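Local coordinates for Serine/threonine-protein kinase Tel1 (Chaetomium thermophilum, PDB 6SKY), which probably phosphorylates serine and threonine residues followed by glutamine, using ATP, to start checkpoint signalling when DNA is damaged, at residues A[2817-2830]-A[2910-2924]. Numbering follows the deposited sequence.
Sequences FRRCCEFTLDALRE and LSKTLSVMATVNDLI
Val2920 is a knob in a hole formed by Arg2818, Cys2821, Glu2822 and Leu2825, at the centre of the packing where helix 2916-2924 of the FATC region crosses helix 2817-2828 of the PI3/PI4-kinase-type catalytic domain, their axes 9.5 Å apart and running at 121° to each other. Branched, compact valine suits the place because its two methyls part: CG1 lies 3.9 Å from Cys2821 CB, while CG2 turns to the aliphatic CG of Glu2822 and to Leu2825 CD2. One turn earlier, Val2916 brings CG1 to within 3.8 Å of Leu2825 CD2. At the other end Ile2924 reaches farther, as its longer chain allows; its CD1 meets the edge of the Phe2817 ring at CE2 (3.6 Å) and also covers the centre of one face of the Arg2818 guanidinium.

The Arg2818 chain bends at chi3, and its NH2 makes a weak hydrogen bond of 3.2 Å to Asn2921 OD1, the two planes 77° apart; Asn2921 ND2 donates a hydrogen bond to Ala2259 O of the second subunit, so the helix also faces the dimer partner.

Ahead of the helix, residues 2910-2915 wrap round Arg2829, whose flat end, with several N-H groups, suits a loop that turns the carbonyl of Leu2914 toward it. Val2916 CG2 lies over one face of its guanidinium and Ser2911 O over the opposite one. With CG between the backbone N and carbonyl carbon (chi1 51°), Arg2829 donates a hydrogen bond from NH2, in the guanidinium plane, to Leu2914 O (3.0 Å). A lysine at Arg2829 has no flat group to lie between Val2916 CG2 and Ser2911 O, and would probably leave Leu2914 O without its in-plane donor. Arg2829 NH1 adds a second, weak hydrogen bond to the same Leu2914 O, at 3.4 Å.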
loop_
_atom_site.group_PDB
_atom_site.type_symbol
_atom_site.label_atom_id
_atom_site.label_comp_id
_atom_site.label_asym_id
_atom_site.label_seq_id
_atom_site.Cartn_x
_atom_site.Cartn_y
_atom_site.Cartn_z
ATOM N N PHE A 2817 12.713 -15.122 -14.914
ATOM C CA PHE A 2817 11.448 -15.791 -15.193
ATOM C C PHE A 2817 10.394 -15.435 -14.159
ATOM O O PHE A 2817 9.267 -15.086 -14.510
ATOM C CB PHE A 2817 11.643 -17.302 -15.250
ATOM C CG PHE A 2817 10.379 -18.057 -15.493
ATOM C CD1 PHE A 2817 9.792 -18.062 -16.733
ATOM C CD2 PHE A 2817 9.771 -18.754 -14.479
ATOM C CE1 PHE A 2817 8.636 -18.742 -16.952
ATOM C CE2 PHE A 2817 8.615 -19.432 -14.702
ATOM C CZ PHE A 2817 8.048 -19.424 -15.939
ATOM N N ARG A 2818 10.738 -15.518 -12.880
ATOM C CA ARG A 2818 9.754 -15.269 -11.837
ATOM C C ARG A 2818 9.352 -13.803 -11.783
ATOM O O ARG A 2818 8.172 -13.483 -11.609
ATOM C CB ARG A 2818 10.313 -15.732 -10.505
ATOM C CG ARG A 2818 9.277 -16.012 -9.481
ATOM C CD ARG A 2818 9.900 -16.559 -8.235
ATOM N NE ARG A 2818 10.401 -17.910 -8.428
ATOM C CZ ARG A 2818 9.743 -19.002 -8.074
ATOM N NH1 ARG A 2818 10.274 -20.189 -8.286
ATOM N NH2 ARG A 2818 8.557 -18.903 -7.507
ATOM N N ARG A 2819 10.308 -12.895 -11.965
ATOM C CA ARG A 2819 9.981 -11.478 -11.981
ATOM C C ARG A 2819 9.121 -11.121 -13.180
ATOM O O ARG A 2819 8.213 -10.298 -13.068
ATOM C CB ARG A 2819 11.250 -10.639 -11.976
ATOM C CG ARG A 2819 12.084 -10.782 -10.741
ATOM C CD ARG A 2819 12.042 -9.555 -9.903
ATOM N NE ARG A 2819 12.592 -8.404 -10.595
ATOM C CZ ARG A 2819 12.487 -7.161 -10.149
ATOM N NH1 ARG A 2819 13.010 -6.160 -10.836
ATOM N NH2 ARG A 2819 11.850 -6.922 -9.020
ATOM N N CYS A 2820 9.379 -11.729 -14.333
ATOM C CA CYS A 2820 8.577 -11.407 -15.503
ATOM C C CYS A 2820 7.198 -12.034 -15.436
ATOM O O CYS A 2820 6.234 -11.438 -15.918
ATOM C CB CYS A 2820 9.305 -11.835 -16.771
ATOM S SG CYS A 2820 10.685 -10.775 -17.181
ATOM N N CYS A 2821 7.076 -13.213 -14.830
ATOM C CA CYS A 2821 5.762 -13.763 -14.525
ATOM C C CYS A 2821 4.972 -12.827 -13.628
ATOM O O CYS A 2821 3.784 -12.590 -13.861
ATOM C CB CYS A 2821 5.906 -15.129 -13.863
ATOM S SG CYS A 2821 6.236 -16.487 -14.949
ATOM N N GLU A 2822 5.616 -12.269 -12.604
ATOM C CA GLU A 2822 4.913 -11.377 -11.689
ATOM C C GLU A 2822 4.517 -10.071 -12.359
ATOM O O GLU A 2822 3.411 -9.579 -12.140
ATOM C CB GLU A 2822 5.767 -11.112 -10.456
ATOM C CG GLU A 2822 5.768 -12.258 -9.479
ATOM C CD GLU A 2822 6.908 -12.191 -8.495
ATOM O OE1 GLU A 2822 7.586 -11.150 -8.437
ATOM O OE2 GLU A 2822 7.137 -13.186 -7.779
ATOM N N PHE A 2823 5.391 -9.493 -13.181
ATOM C CA PHE A 2823 5.028 -8.270 -13.895
ATOM C C PHE A 2823 3.891 -8.514 -14.875
ATOM O O PHE A 2823 2.963 -7.706 -14.970
ATOM C CB PHE A 2823 6.233 -7.702 -14.635
ATOM C CG PHE A 2823 7.292 -7.166 -13.742
ATOM C CD1 PHE A 2823 6.968 -6.410 -12.643
ATOM C CD2 PHE A 2823 8.618 -7.420 -13.998
ATOM C CE1 PHE A 2823 7.946 -5.923 -11.818
ATOM C CE2 PHE A 2823 9.592 -6.936 -13.171
ATOM C CZ PHE A 2823 9.254 -6.188 -12.085
ATOM N N THR A 2824 3.944 -9.620 -15.617
ATOM C CA THR A 2824 2.873 -9.936 -16.551
ATOM C C THR A 2824 1.550 -10.104 -15.828
ATOM O O THR A 2824 0.540 -9.522 -16.226
ATOM C CB THR A 2824 3.208 -11.205 -17.330
ATOM O OG1 THR A 2824 4.521 -11.104 -17.872
ATOM C CG2 THR A 2824 2.237 -11.402 -18.453
ATOM N N LEU A 2825 1.529 -10.913 -14.769
ATOM C CA LEU A 2825 0.278 -11.165 -14.067
ATOM C C LEU A 2825 -0.248 -9.907 -13.399
ATOM O O LEU A 2825 -1.459 -9.675 -13.367
ATOM C CB LEU A 2825 0.466 -12.270 -13.041
ATOM C CG LEU A 2825 -0.791 -12.640 -12.275
ATOM C CD1 LEU A 2825 -1.820 -13.194 -13.217
ATOM C CD2 LEU A 2825 -0.468 -13.632 -11.197
ATOM N N ASP A 2826 0.643 -9.076 -12.870
ATOM C CA ASP A 2826 0.218 -7.834 -12.255
ATOM C C ASP A 2826 -0.396 -6.893 -13.274
ATOM O O ASP A 2826 -1.385 -6.220 -12.979
ATOM C CB ASP A 2826 1.405 -7.178 -11.570
ATOM C CG ASP A 2826 1.000 -6.048 -10.676
ATOM O OD1 ASP A 2826 -0.205 -5.930 -10.374
ATOM O OD2 ASP A 2826 1.887 -5.272 -10.271
ATOM N N ALA A 2827 0.172 -6.820 -14.476
ATOM C CA ALA A 2827 -0.433 -5.992 -15.511
ATOM C C ALA A 2827 -1.731 -6.590 -16.027
ATOM O O ALA A 2827 -2.613 -5.853 -16.466
ATOM C CB ALA A 2827 0.539 -5.790 -16.665
ATOM N N LEU A 2828 -1.866 -7.911 -16.001
ATOM C CA LEU A 2828 -3.087 -8.529 -16.499
ATOM C C LEU A 2828 -4.248 -8.308 -15.550
ATOM O O LEU A 2828 -5.359 -8.012 -15.990
ATOM C CB LEU A 2828 -2.887 -10.022 -16.729
ATOM C CG LEU A 2828 -2.236 -10.456 -18.033
ATOM C CD1 LEU A 2828 -2.234 -11.953 -18.139
ATOM C CD2 LEU A 2828 -2.950 -9.839 -19.199
ATOM N N ARG A 2829 -4.031 -8.466 -14.251
ATOM C CA ARG A 2829 -5.153 -8.260 -13.348
ATOM C C ARG A 2829 -5.444 -6.790 -13.094
ATOM O O ARG A 2829 -6.400 -6.485 -12.385
ATOM C CB ARG A 2829 -4.934 -8.995 -12.024
ATOM C CG ARG A 2829 -3.636 -8.732 -11.376
ATOM C CD ARG A 2829 -3.678 -9.009 -9.900
ATOM N NE ARG A 2829 -3.729 -10.423 -9.575
ATOM C CZ ARG A 2829 -3.530 -10.893 -8.351
ATOM N NH1 ARG A 2829 -3.592 -12.190 -8.114
ATOM N NH2 ARG A 2829 -3.265 -10.055 -7.368
ATOM N N GLU A 2830 -4.666 -5.879 -13.662
ATOM C CA GLU A 2830 -5.013 -4.467 -13.705
ATOM C C GLU A 2830 -5.704 -4.077 -14.998
ATOM O O GLU A 2830 -5.980 -2.897 -15.206
ATOM C CB GLU A 2830 -3.767 -3.609 -13.510
ATOM C CG GLU A 2830 -3.429 -3.380 -12.059
ATOM C CD GLU A 2830 -1.948 -3.192 -11.819
ATOM O OE1 GLU A 2830 -1.218 -2.879 -12.782
ATOM O OE2 GLU A 2830 -1.510 -3.366 -10.661
ATOM N N LEU A 2910 -8.223 -13.629 -12.326
ATOM C CA LEU A 2910 -7.713 -12.267 -12.327
ATOM C C LEU A 2910 -8.135 -11.500 -11.086
ATOM O O LEU A 2910 -8.171 -10.268 -11.106
ATOM C CB LEU A 2910 -8.179 -11.524 -13.575
ATOM C CG LEU A 2910 -7.636 -11.935 -14.935
ATOM C CD1 LEU A 2910 -8.280 -11.111 -16.004
ATOM C CD2 LEU A 2910 -6.148 -11.752 -14.971
ATOM N N SER A 2911 -8.457 -12.202 -10.011
ATOM C CA SER A 2911 -8.939 -11.577 -8.794
ATOM C C SER A 2911 -7.769 -11.215 -7.899
ATOM O O SER A 2911 -6.812 -11.976 -7.780
ATOM C CB SER A 2911 -9.886 -12.513 -8.056
ATOM O OG SER A 2911 -9.242 -13.739 -7.783
ATOM N N LYS A 2912 -7.867 -10.059 -7.252
ATOM C CA LYS A 2912 -6.787 -9.517 -6.449
ATOM C C LYS A 2912 -6.798 -10.026 -5.017
ATOM O O LYS A 2912 -6.236 -9.372 -4.135
ATOM C CB LYS A 2912 -6.843 -7.995 -6.467
ATOM C CG LYS A 2912 -6.895 -7.424 -7.850
ATOM C CD LYS A 2912 -6.404 -6.005 -7.868
ATOM C CE LYS A 2912 -6.253 -5.513 -9.283
ATOM N NZ LYS A 2912 -5.521 -4.223 -9.352
ATOM N N THR A 2913 -7.408 -11.184 -4.771
ATOM C CA THR A 2913 -7.480 -11.723 -3.419
ATOM C C THR A 2913 -6.101 -12.104 -2.899
ATOM O O THR A 2913 -5.669 -11.621 -1.847
ATOM C CB THR A 2913 -8.422 -12.921 -3.396
ATOM O OG1 THR A 2913 -9.756 -12.473 -3.647
ATOM C CG2 THR A 2913 -8.375 -13.605 -2.056
ATOM N N LEU A 2914 -5.395 -12.978 -3.614
ATOM C CA LEU A 2914 -4.013 -13.280 -3.289
ATOM C C LEU A 2914 -3.087 -12.230 -3.885
ATOM O O LEU A 2914 -3.467 -11.449 -4.754
ATOM C CB LEU A 2914 -3.612 -14.649 -3.814
ATOM C CG LEU A 2914 -3.760 -15.879 -2.939
ATOM C CD1 LEU A 2914 -5.214 -16.203 -2.767
ATOM C CD2 LEU A 2914 -3.032 -17.024 -3.590
ATOM N N SER A 2915 -1.850 -12.218 -3.414
ATOM C CA SER A 2915 -0.871 -11.345 -4.024
ATOM C C SER A 2915 -0.309 -11.997 -5.279
ATOM O O SER A 2915 -0.518 -13.180 -5.543
ATOM C CB SER A 2915 0.243 -11.010 -3.040
ATOM O OG SER A 2915 0.832 -12.182 -2.524
ATOM N N VAL A 2916 0.396 -11.200 -6.076
ATOM C CA VAL A 2916 0.975 -11.737 -7.297
ATOM C C VAL A 2916 2.101 -12.705 -6.968
ATOM O O VAL A 2916 2.257 -13.737 -7.624
ATOM C CB VAL A 2916 1.449 -10.598 -8.211
ATOM C CG1 VAL A 2916 1.893 -11.148 -9.511
ATOM C CG2 VAL A 2916 0.342 -9.634 -8.447
ATOM N N MET A 2917 2.884 -12.400 -5.937
ATOM C CA MET A 2917 3.968 -13.285 -5.526
ATOM C C MET A 2917 3.446 -14.661 -5.147
ATOM O O MET A 2917 3.973 -15.680 -5.598
ATOM C CB MET A 2917 4.725 -12.666 -4.357
ATOM C CG MET A 2917 5.906 -13.491 -3.894
ATOM S SD MET A 2917 6.396 -13.222 -2.181
ATOM C CE MET A 2917 4.959 -13.827 -1.316
ATOM N N ALA A 2918 2.408 -14.713 -4.315
ATOM C CA ALA A 2918 1.877 -15.993 -3.866
ATOM C C ALA A 2918 1.240 -16.766 -5.010
ATOM O O ALA A 2918 1.376 -17.991 -5.094
ATOM C CB ALA A 2918 0.868 -15.766 -2.751
ATOM N N THR A 2919 0.545 -16.065 -5.904
ATOM C CA THR A 2919 -0.071 -16.719 -7.050
ATOM C C THR A 2919 0.975 -17.342 -7.958
ATOM O O THR A 2919 0.842 -18.497 -8.375
ATOM C CB THR A 2919 -0.910 -15.715 -7.826
ATOM O OG1 THR A 2919 -1.733 -14.987 -6.917
ATOM C CG2 THR A 2919 -1.782 -16.431 -8.807
ATOM N N VAL A 2920 2.027 -16.590 -8.276
ATOM C CA VAL A 2920 3.084 -17.112 -9.130
ATOM C C VAL A 2920 3.819 -18.257 -8.447
ATOM O O VAL A 2920 4.210 -19.227 -9.099
ATOM C CB VAL A 2920 4.037 -15.980 -9.542
ATOM C CG1 VAL A 2920 5.208 -16.519 -10.306
ATOM C CG2 VAL A 2920 3.304 -14.982 -10.382
ATOM N N ASN A 2921 4.012 -18.179 -7.130
ATOM C CA ASN A 2921 4.628 -19.291 -6.415
ATOM C C ASN A 2921 3.806 -20.555 -6.562
ATOM O O ASN A 2921 4.344 -21.629 -6.838
ATOM C CB ASN A 2921 4.795 -18.953 -4.938
ATOM C CG ASN A 2921 5.905 -17.989 -4.685
ATOM O OD1 ASN A 2921 6.465 -17.422 -5.609
ATOM N ND2 ASN A 2921 6.226 -17.781 -3.425
ATOM N N ASP A 2922 2.493 -20.448 -6.376
ATOM C CA ASP A 2922 1.645 -21.627 -6.492
ATOM C C ASP A 2922 1.647 -22.178 -7.912
ATOM O O ASP A 2922 1.674 -23.398 -8.115
ATOM C CB ASP A 2922 0.230 -21.289 -6.050
ATOM C CG ASP A 2922 -0.414 -22.407 -5.263
ATOM O OD1 ASP A 2922 0.301 -23.364 -4.891
ATOM O OD2 ASP A 2922 -1.635 -22.338 -5.013
ATOM N N LEU A 2923 1.634 -21.293 -8.910
ATOM C CA LEU A 2923 1.635 -21.739 -10.299
ATOM C C LEU A 2923 2.920 -22.467 -10.652
ATOM O O LEU A 2923 2.889 -23.512 -11.302
ATOM C CB LEU A 2923 1.430 -20.553 -11.230
ATOM C CG LEU A 2923 0.046 -19.936 -11.253
ATOM C CD1 LEU A 2923 0.060 -18.731 -12.129
ATOM C CD2 LEU A 2923 -0.931 -20.945 -11.742
ATOM N N ILE A 2924 4.068 -21.921 -10.251
ATOM C CA ILE A 2924 5.330 -22.574 -10.563
ATOM C C ILE A 2924 5.497 -23.842 -9.744
ATOM O O ILE A 2924 6.194 -24.767 -10.162
ATOM C CB ILE A 2924 6.503 -21.599 -10.358
ATOM C CG1 ILE A 2924 6.346 -20.386 -11.258
ATOM C CG2 ILE A 2924 7.808 -22.248 -10.681
ATOM C CD1 ILE A 2924 7.516 -19.479 -11.254
#